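Local coordinates for amino acid ABC transporter, binding protein (Thermus thermophilus, PDB 3VV5) that binds amino acids such as the lysine analogue L-thialysine as the periplasmic solute-binding component of an ABC transporter for their uptake, at residues 120-133 and 178-191. Residues are numbered along the deposited sequence; the frame is centred on the assembly and turned at random.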
ATOM      1  N   TYR A 120      -1.039  -2.910  -8.944  1.00 12.57           N
ATOM      2  CA  TYR A 120      -0.043  -3.973  -8.718  1.00 12.94           C
ATOM      3  C   TYR A 120      -0.627  -5.166  -7.965  1.00 12.89           C
ATOM      4  O   TYR A 120      -1.740  -5.112  -7.444  1.00 12.59           O
ATOM      5  CB  TYR A 120       1.263  -3.484  -8.050  1.00 12.20           C
ATOM      6  CG  TYR A 120       1.222  -3.110  -6.562  1.00 12.37           C
ATOM      7  CD1 TYR A 120       1.546  -4.052  -5.579  1.00 12.60           C
ATOM      8  CD2 TYR A 120       0.954  -1.799  -6.154  1.00 12.80           C
ATOM      9  CE1 TYR A 120       1.554  -3.727  -4.229  1.00 13.54           C
ATOM     10  CE2 TYR A 120       0.965  -1.447  -4.786  1.00 12.34           C
ATOM     11  CZ  TYR A 120       1.259  -2.431  -3.832  1.00 13.86           C
ATOM     12  OH  TYR A 120       1.289  -2.124  -2.489  1.00 11.97           O
ATOM     13  N   CYS A 121       0.137  -6.243  -7.959  1.00 14.20           N
ATOM     14  CA  CYS A 121      -0.250  -7.466  -7.276  1.00 15.62           C
ATOM     15  C   CYS A 121       0.850  -7.846  -6.322  1.00 15.14           C
ATOM     16  O   CYS A 121       2.040  -7.582  -6.576  1.00 14.91           O
ATOM     17  CB  CYS A 121      -0.532  -8.587  -8.271  1.00 15.92           C
ATOM     18  SG  CYS A 121      -2.304  -8.787  -8.647  1.00 24.00           S
ATOM     19  N   THR A 122       0.452  -8.458  -5.210  1.00 15.30           N
ATOM     20  CA  THR A 122       1.370  -8.672  -4.112  1.00 14.81           C
ATOM     21  C   THR A 122       0.792  -9.699  -3.145  1.00 14.37           C
ATOM     22  O   THR A 122      -0.209 -10.355  -3.422  1.00 13.42           O
ATOM     23  CB  THR A 122       1.661  -7.316  -3.378  1.00 15.28           C
ATOM     24  OG1 THR A 122       2.743  -7.465  -2.453  1.00 15.85           O
ATOM     25  CG2 THR A 122       0.431  -6.793  -2.630  1.00 15.44           C
ATOM     26  N   GLY A 123       1.403  -9.812  -1.980  1.00 14.83           N
ATOM     27  CA  GLY A 123       0.834 -10.659  -0.952  1.00 13.94           C
ATOM     28  C   GLY A 123       1.453 -10.350   0.372  1.00 14.42           C
ATOM     29  O   GLY A 123       2.483  -9.650   0.433  1.00 14.01           O
ATOM     30  N   GLY A 124       0.816 -10.861   1.425  1.00 13.99           N
ATOM     31  CA  GLY A 124       1.262 -10.656   2.806  1.00 14.83           C
ATOM     32  C   GLY A 124       2.155 -11.800   3.228  1.00 14.54           C
ATOM     33  O   GLY A 124       1.883 -12.934   2.888  1.00 15.12           O
ATOM     34  N   VAL A 125       3.228 -11.491   3.949  1.00 15.04           N
ATOM     35  CA  VAL A 125       4.240 -12.481   4.331  1.00 15.19           C
ATOM     36  C   VAL A 125       4.570 -12.447   5.825  1.00 15.31           C
ATOM     37  O   VAL A 125       4.520 -11.404   6.486  1.00 13.87           O
ATOM     38  CB  VAL A 125       5.590 -12.355   3.512  1.00 15.15           C
ATOM     39  CG1 VAL A 125       5.421 -12.818   2.064  1.00 17.22           C
ATOM     40  CG2 VAL A 125       6.163 -10.925   3.571  1.00 17.30           C
ATOM     41  N   ILE A 126       4.921 -13.618   6.338  1.00 15.94           N
ATOM     42  CA  ILE A 126       5.403 -13.745   7.696  1.00 15.64           C
ATOM     43  C   ILE A 126       6.866 -13.375   7.659  1.00 15.80           C
ATOM     44  O   ILE A 126       7.611 -13.889   6.837  1.00 15.95           O
ATOM     45  CB  ILE A 126       5.231 -15.196   8.207  1.00 16.15           C
ATOM     46  CG1 ILE A 126       3.772 -15.429   8.599  1.00 15.38           C
ATOM     47  CG2 ILE A 126       6.198 -15.504   9.382  1.00 15.20           C
ATOM     48  CD1 ILE A 126       3.427 -16.867   8.903  1.00 17.51           C
ATOM     49  N   VAL A 127       7.276 -12.445   8.513  1.00 15.65           N
ATOM     50  CA  VAL A 127       8.704 -12.233   8.706  1.00 16.10           C
ATOM     51  C   VAL A 127       9.087 -12.283  10.180  1.00 16.80           C
ATOM     52  O   VAL A 127       8.433 -11.684  11.042  1.00 15.74           O
ATOM     53  CB  VAL A 127       9.323 -11.043   7.839  1.00 17.17           C
ATOM     54  CG1 VAL A 127       8.252 -10.159   7.145  1.00 16.06           C
ATOM     55  CG2 VAL A 127      10.407 -10.276   8.537  1.00 15.30           C
ATOM     56  N   SER A 128      10.136 -13.049  10.456  1.00 17.34           N
ATOM     57  CA  SER A 128      10.577 -13.246  11.833  1.00 18.36           C
ATOM     58  C   SER A 128      12.074 -13.057  11.924  1.00 18.71           C
ATOM     59  O   SER A 128      12.742 -12.799  10.923  1.00 18.55           O
ATOM     60  CB  SER A 128      10.211 -14.663  12.324  1.00 18.12           C
ATOM     61  OG  SER A 128       8.830 -14.952  12.124  1.00 18.88           O
ATOM     62  N   ARG A 129      12.604 -13.189  13.134  1.00 19.78           N
ATOM     63  CA  ARG A 129      14.049 -13.259  13.287  1.00 20.77           C
ATOM     64  C   ARG A 129      14.449 -14.651  12.801  1.00 21.21           C
ATOM     65  O   ARG A 129      13.605 -15.545  12.743  1.00 21.34           O
ATOM     66  CB  ARG A 129      14.474 -12.983  14.745  1.00 20.62           C
ATOM     67  CG  ARG A 129      14.128 -11.554  15.219  1.00 21.21           C
ATOM     68  CD  ARG A 129      14.570 -11.266  16.666  1.00 21.51           C
ATOM     69  NE  ARG A 129      13.868 -12.105  17.638  1.00 24.26           N
ATOM     70  CZ  ARG A 129      12.599 -11.932  18.014  1.00 24.77           C
ATOM     71  NH1 ARG A 129      11.859 -10.944  17.511  1.00 25.28           N
ATOM     72  NH2 ARG A 129      12.059 -12.747  18.903  1.00 25.42           N
ATOM     73  N   LYS A 130      15.707 -14.838  12.418  1.00 22.05           N
ATOM     74  CA  LYS A 130      16.161 -16.172  12.017  1.00 22.98           C
ATOM     75  C   LYS A 130      15.909 -17.189  13.136  1.00 23.37           C
ATOM     76  O   LYS A 130      16.157 -16.902  14.308  1.00 22.99           O
ATOM     77  CB  LYS A 130      17.619 -16.114  11.573  1.00 23.56           C
ATOM     78  CG  LYS A 130      17.725 -15.929  10.072  1.00 24.97           C
ATOM     79  CD  LYS A 130      18.995 -15.255   9.658  1.00 29.19           C
ATOM     80  CE  LYS A 130      19.189 -15.394   8.169  1.00 29.67           C
ATOM     81  NZ  LYS A 130      18.027 -14.862   7.392  1.00 31.63           N
ATOM     82  N   GLY A 131      15.351 -18.353  12.787  1.00 24.19           N
ATOM     83  CA  GLY A 131      14.926 -19.332  13.813  1.00 24.19           C
ATOM     84  C   GLY A 131      13.526 -19.090  14.340  1.00 24.21           C
ATOM     85  O   GLY A 131      13.010 -19.854  15.172  1.00 24.41           O
ATOM     86  N   GLY A 132      12.901 -18.013  13.863  1.00 23.58           N
ATOM     87  CA  GLY A 132      11.568 -17.642  14.310  1.00 22.98           C
ATOM     88  C   GLY A 132      10.518 -18.327  13.451  1.00 22.27           C
ATOM     89  O   GLY A 132      10.853 -19.147  12.603  1.00 22.87           O
ATOM     90  N   PRO A 133       9.239 -17.992  13.667  1.00 21.96           N
ATOM     91  CA  PRO A 133       8.136 -18.640  12.972  1.00 21.14           C
ATOM     92  C   PRO A 133       8.201 -18.466  11.459  1.00 20.54           C
ATOM     93  O   PRO A 133       8.514 -17.372  10.966  1.00 19.71           O
ATOM     94  CB  PRO A 133       6.910 -17.938  13.544  1.00 21.35           C
ATOM     95  CG  PRO A 133       7.348 -17.486  14.891  1.00 22.08           C
ATOM     96  CD  PRO A 133       8.758 -17.063  14.708  1.00 21.94           C
ATOM     97  N   LEU A 178      10.035  -6.061  16.049  1.00 18.72           N
ATOM     98  CA  LEU A 178      10.566  -7.375  15.673  1.00 19.42           C
ATOM     99  C   LEU A 178      12.082  -7.426  15.894  1.00 20.39           C
ATOM    100  O   LEU A 178      12.611  -8.399  16.442  1.00 20.80           O
ATOM    101  CB  LEU A 178      10.217  -7.720  14.221  1.00 18.32           C
ATOM    102  CG  LEU A 178      10.828  -8.991  13.623  1.00 19.05           C
ATOM    103  CD1 LEU A 178      10.218 -10.235  14.277  1.00 17.69           C
ATOM    104  CD2 LEU A 178      10.669  -9.005  12.103  1.00 17.32           C
ATOM    105  N   LEU A 179      12.776  -6.367  15.495  1.00 21.13           N
ATOM    106  CA  LEU A 179      14.226  -6.311  15.654  1.00 22.34           C
ATOM    107  C   LEU A 179      14.588  -6.239  17.138  1.00 22.55           C
ATOM    108  O   LEU A 179      15.605  -6.776  17.572  1.00 23.08           O
ATOM    109  CB  LEU A 179      14.810  -5.119  14.872  1.00 22.27           C
ATOM    110  CG  LEU A 179      14.813  -5.157  13.335  1.00 22.99           C
ATOM    111  CD1 LEU A 179      15.179  -3.782  12.743  1.00 24.41           C
ATOM    112  CD2 LEU A 179      15.744  -6.226  12.815  1.00 24.62           C
ATOM    113  N   ALA A 180      13.712  -5.608  17.908  1.00 23.17           N
ATOM    114  CA  ALA A 180      13.898  -5.413  19.332  1.00 23.59           C
ATOM    115  C   ALA A 180      13.573  -6.680  20.134  1.00 24.17           C
ATOM    116  O   ALA A 180      13.972  -6.797  21.296  1.00 24.28           O
ATOM    117  CB  ALA A 180      13.056  -4.256  19.808  1.00 23.23           C
ATOM    118  N   GLY A 181      12.850  -7.612  19.515  1.00 23.89           N
ATOM    119  CA  GLY A 181      12.463  -8.858  20.162  1.00 24.48           C
ATOM    120  C   GLY A 181      11.197  -8.716  20.977  1.00 24.85           C
ATOM    121  O   GLY A 181      10.883  -9.589  21.792  1.00 25.18           O
ATOM    122  N   ARG A 182      10.457  -7.629  20.755  1.00 24.57           N
ATOM    123  CA  ARG A 182       9.207  -7.394  21.481  1.00 24.24           C
ATOM    124  C   ARG A 182       7.996  -8.034  20.790  1.00 23.57           C
ATOM    125  O   ARG A 182       6.917  -8.174  21.381  1.00 23.14           O
ATOM    126  CB  ARG A 182       9.011  -5.903  21.766  1.00 25.79           C
ATOM    127  CG  ARG A 182      10.334  -5.195  22.114  1.00 28.23           C
ATOM    128  CD  ARG A 182      10.272  -4.394  23.406  1.00 35.41           C
ATOM    129  NE  ARG A 182       9.510  -3.151  23.265  1.00 39.60           N
ATOM    130  CZ  ARG A 182      10.042  -1.956  23.003  1.00 41.57           C
ATOM    131  NH1 ARG A 182      11.361  -1.812  22.839  1.00 41.23           N
ATOM    132  NH2 ARG A 182       9.245  -0.898  22.906  1.00 41.26           N
ATOM    133  N   ILE A 183       8.184  -8.454  19.542  1.00 21.85           N
ATOM    134  CA  ILE A 183       7.211  -9.330  18.897  1.00 20.46           C
ATOM    135  C   ILE A 183       7.986 -10.463  18.240  1.00 20.30           C
ATOM    136  O   ILE A 183       9.182 -10.330  17.964  1.00 20.89           O
ATOM    137  CB  ILE A 183       6.349  -8.588  17.851  1.00 19.99           C
ATOM    138  CG1 ILE A 183       7.231  -8.011  16.732  1.00 18.00           C
ATOM    139  CG2 ILE A 183       5.517  -7.457  18.502  1.00 17.66           C
ATOM    140  CD1 ILE A 183       6.432  -7.381  15.606  1.00 14.93           C
ATOM    141  N   ASP A 184       7.305 -11.573  17.995  1.00 19.89           N
ATOM    142  CA  ASP A 184       7.926 -12.739  17.364  1.00 19.73           C
ATOM    143  C   ASP A 184       7.917 -12.665  15.842  1.00 18.96           C
ATOM    144  O   ASP A 184       8.777 -13.248  15.173  1.00 18.93           O
ATOM    145  CB  ASP A 184       7.179 -14.007  17.769  1.00 20.39           C
ATOM    146  CG  ASP A 184       7.405 -14.381  19.221  1.00 22.79           C
ATOM    147  OD1 ASP A 184       8.560 -14.717  19.575  1.00 26.78           O
ATOM    148  OD2 ASP A 184       6.427 -14.356  19.993  1.00 23.24           O
ATOM    149  N   THR A 185       6.927 -11.965  15.306  1.00 18.48           N
ATOM    150  CA  THR A 185       6.618 -12.024  13.877  1.00 17.15           C
ATOM    151  C   THR A 185       5.971 -10.719  13.424  1.00 15.94           C
ATOM    152  O   THR A 185       5.170 -10.149  14.139  1.00 15.18           O
ATOM    153  CB  THR A 185       5.704 -13.236  13.582  1.00 18.25           C
ATOM    154  OG1 THR A 185       6.486 -14.442  13.667  1.00 19.43           O
ATOM    155  CG2 THR A 185       5.078 -13.150  12.163  1.00 17.55           C
ATOM    156  N   TRP A 186       6.345 -10.257  12.227  1.00 15.26           N
ATOM    157  CA  TRP A 186       5.758  -9.085  11.591  1.00 13.94           C
ATOM    158  C   TRP A 186       5.078  -9.565  10.315  1.00 13.70           C
ATOM    159  O   TRP A 186       5.696 -10.296   9.534  1.00 14.84           O
ATOM    160  CB  TRP A 186       6.913  -8.118  11.272  1.00 14.01           C
ATOM    161  CG  TRP A 186       6.615  -6.905  10.436  1.00 13.56           C
ATOM    162  CD1 TRP A 186       5.491  -6.117  10.454  1.00 15.02           C
ATOM    163  CD2 TRP A 186       7.512  -6.311   9.488  1.00 14.48           C
ATOM    164  NE1 TRP A 186       5.654  -5.050   9.568  1.00 14.22           N
ATOM    165  CE2 TRP A 186       6.879  -5.160   8.963  1.00 13.94           C
ATOM    166  CE3 TRP A 186       8.802  -6.646   9.038  1.00 14.40           C
ATOM    167  CZ2 TRP A 186       7.490  -4.344   7.994  1.00 15.55           C
ATOM    168  CZ3 TRP A 186       9.401  -5.843   8.069  1.00 17.68           C
ATOM    169  CH2 TRP A 186       8.748  -4.701   7.565  1.00 14.58           C
ATOM    170  N   ILE A 187       3.796  -9.234  10.126  1.00 12.95           N
ATOM    171  CA  ILE A 187       3.116  -9.615   8.899  1.00 11.83           C
ATOM    172  C   ILE A 187       2.980  -8.366   8.065  1.00 11.73           C
ATOM    173  O   ILE A 187       2.400  -7.372   8.511  1.00 12.28           O
ATOM    174  CB  ILE A 187       1.738 -10.292   9.118  1.00 11.82           C
ATOM    175  CG1 ILE A 187       1.902 -11.630   9.866  1.00 11.98           C
ATOM    176  CG2 ILE A 187       1.068 -10.562   7.761  1.00 12.10           C
ATOM    177  CD1 ILE A 187       0.585 -12.388  10.049  1.00 14.80           C
ATOM    178  N   THR A 188       3.536  -8.408   6.853  1.00 11.90           N
ATOM    179  CA  THR A 188       3.570  -7.218   6.020  1.00 12.19           C
ATOM    180  C   THR A 188       3.611  -7.617   4.562  1.00 12.37           C
ATOM    181  O   THR A 188       3.543  -8.795   4.235  1.00 13.07           O
ATOM    182  CB  THR A 188       4.810  -6.328   6.387  1.00 12.61           C
ATOM    183  OG1 THR A 188       4.715  -5.043   5.758  1.00 15.77           O
ATOM    184  CG2 THR A 188       6.103  -7.007   5.984  1.00 12.28           C
ATOM    185  N   ASP A 189       3.779  -6.620   3.697  1.00 12.68           N
ATOM    186  CA  ASP A 189       3.863  -6.819   2.255  1.00 12.04           C
ATOM    187  C   ASP A 189       5.191  -7.438   1.846  1.00 12.54           C
ATOM    188  O   ASP A 189       6.246  -7.033   2.347  1.00 11.54           O
ATOM    189  CB  ASP A 189       3.673  -5.468   1.574  1.00 11.86           C
ATOM    190  CG  ASP A 189       3.795  -5.551   0.085  1.00 13.75           C
ATOM    191  OD1 ASP A 189       2.745  -5.700  -0.607  1.00 15.29           O
ATOM    192  OD2 ASP A 189       4.945  -5.452  -0.390  1.00 15.41           O
ATOM    193  N   ARG A 190       5.149  -8.365   0.876  1.00 12.51           N
ATOM    194  CA  ARG A 190       6.347  -9.101   0.465  1.00 13.72           C
ATOM    195  C   ARG A 190       7.454  -8.209  -0.103  1.00 13.22           C
ATOM    196  O   ARG A 190       8.633  -8.433   0.160  1.00 12.35           O
ATOM    197  CB  ARG A 190       5.984 -10.218  -0.536  1.00 15.07           C
ATOM    198  CG  ARG A 190       5.304  -9.723  -1.827  1.00 18.47           C
ATOM    199  CD  ARG A 190       4.932 -10.873  -2.772  1.00 25.68           C
ATOM    200  NE  ARG A 190       6.133 -11.532  -3.291  1.00 32.60           N
ATOM    201  CZ  ARG A 190       6.164 -12.767  -3.792  1.00 35.90           C
ATOM    202  NH1 ARG A 190       5.055 -13.504  -3.849  1.00 36.65           N
ATOM    203  NH2 ARG A 190       7.311 -13.267  -4.233  1.00 36.51           N
ATOM    204  N   PHE A 191       7.070  -7.202  -0.883  1.00 12.59           N
ATOM    205  CA  PHE A 191       8.053  -6.255  -1.425  1.00 12.77           C
ATOM    206  C   PHE A 191       8.592  -5.314  -0.354  1.00 12.44           C
ATOM    207  O   PHE A 191       9.758  -4.936  -0.394  1.00 12.74           O
ATOM    208  CB  PHE A 191       7.446  -5.439  -2.572  1.00 12.05           C
ATOM    209  CG  PHE A 191       7.012  -6.277  -3.742  1.00 13.25           C
ATOM    210  CD1 PHE A 191       7.963  -6.816  -4.616  1.00 18.01           C
ATOM    211  CD2 PHE A 191       5.661  -6.529  -3.970  1.00 16.44           C
ATOM    212  CE1 PHE A 191       7.579  -7.604  -5.699  1.00 17.70           C
ATOM    213  CE2 PHE A 191       5.257  -7.320  -5.051  1.00 15.50           C
ATOM    214  CZ  PHE A 191       6.220  -7.859  -5.914  1.00 17.82           C
TER
HETATM  215  O   HOH W   1       0.844  -3.563  -0.225  1.00 13.49           O
HETATM  216  O   HOH W   2      11.324 -13.953  15.632  1.00 24.26           O
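R129 bends at chi3 (-64°), which turns its guanidinium back to the end of helix 171-180. T122 holds OG1 anti to its own N (chi1 -170°), facing the carboxylate of D189. NH1 of R129 donates to two backbone oxygens: I183 O at 2.8 Å, in the guanidinium plane, and L178 O at 2.9 Å, tilted 20° from it. L178 O also accepts from G181 N in the Schellman motif that ends the helix. G181 CA lies against one guanidinium face and a water covers the other. That water links R129 N to D184 O. A methionine in place of R129 would probably leave the I183 carbonyl without this donor and the turn after the helix less firmly tied to the strand.

Strands 120-129 and 185-189 run antiparallel. V125 pairs with T188 and V127 with W186 through two backbone bonds each. V127 CG2 touches L178 CD2 at 3.8 Å and also meets the W186 ring. On the other face, I126 CG2 meets T185 CG2 at 3.8 Å. At the far end, T122 OG1 donates to D189 OD1 at 2.6 Å, from above the carboxylate plane. A water joins the same oxygen to Y120 OH, which also bonds S102 of the ligand pocket. D189 N-caps helix 190-200, and its side chain is about 5 Å from bound L-thialysine.

Strand 120-129 lies between strands 185-189 and 206-222. Strand 143-147 runs parallel along the other side of 185-189, and A193 of helix 190-200 packs on V125, V127 and T188.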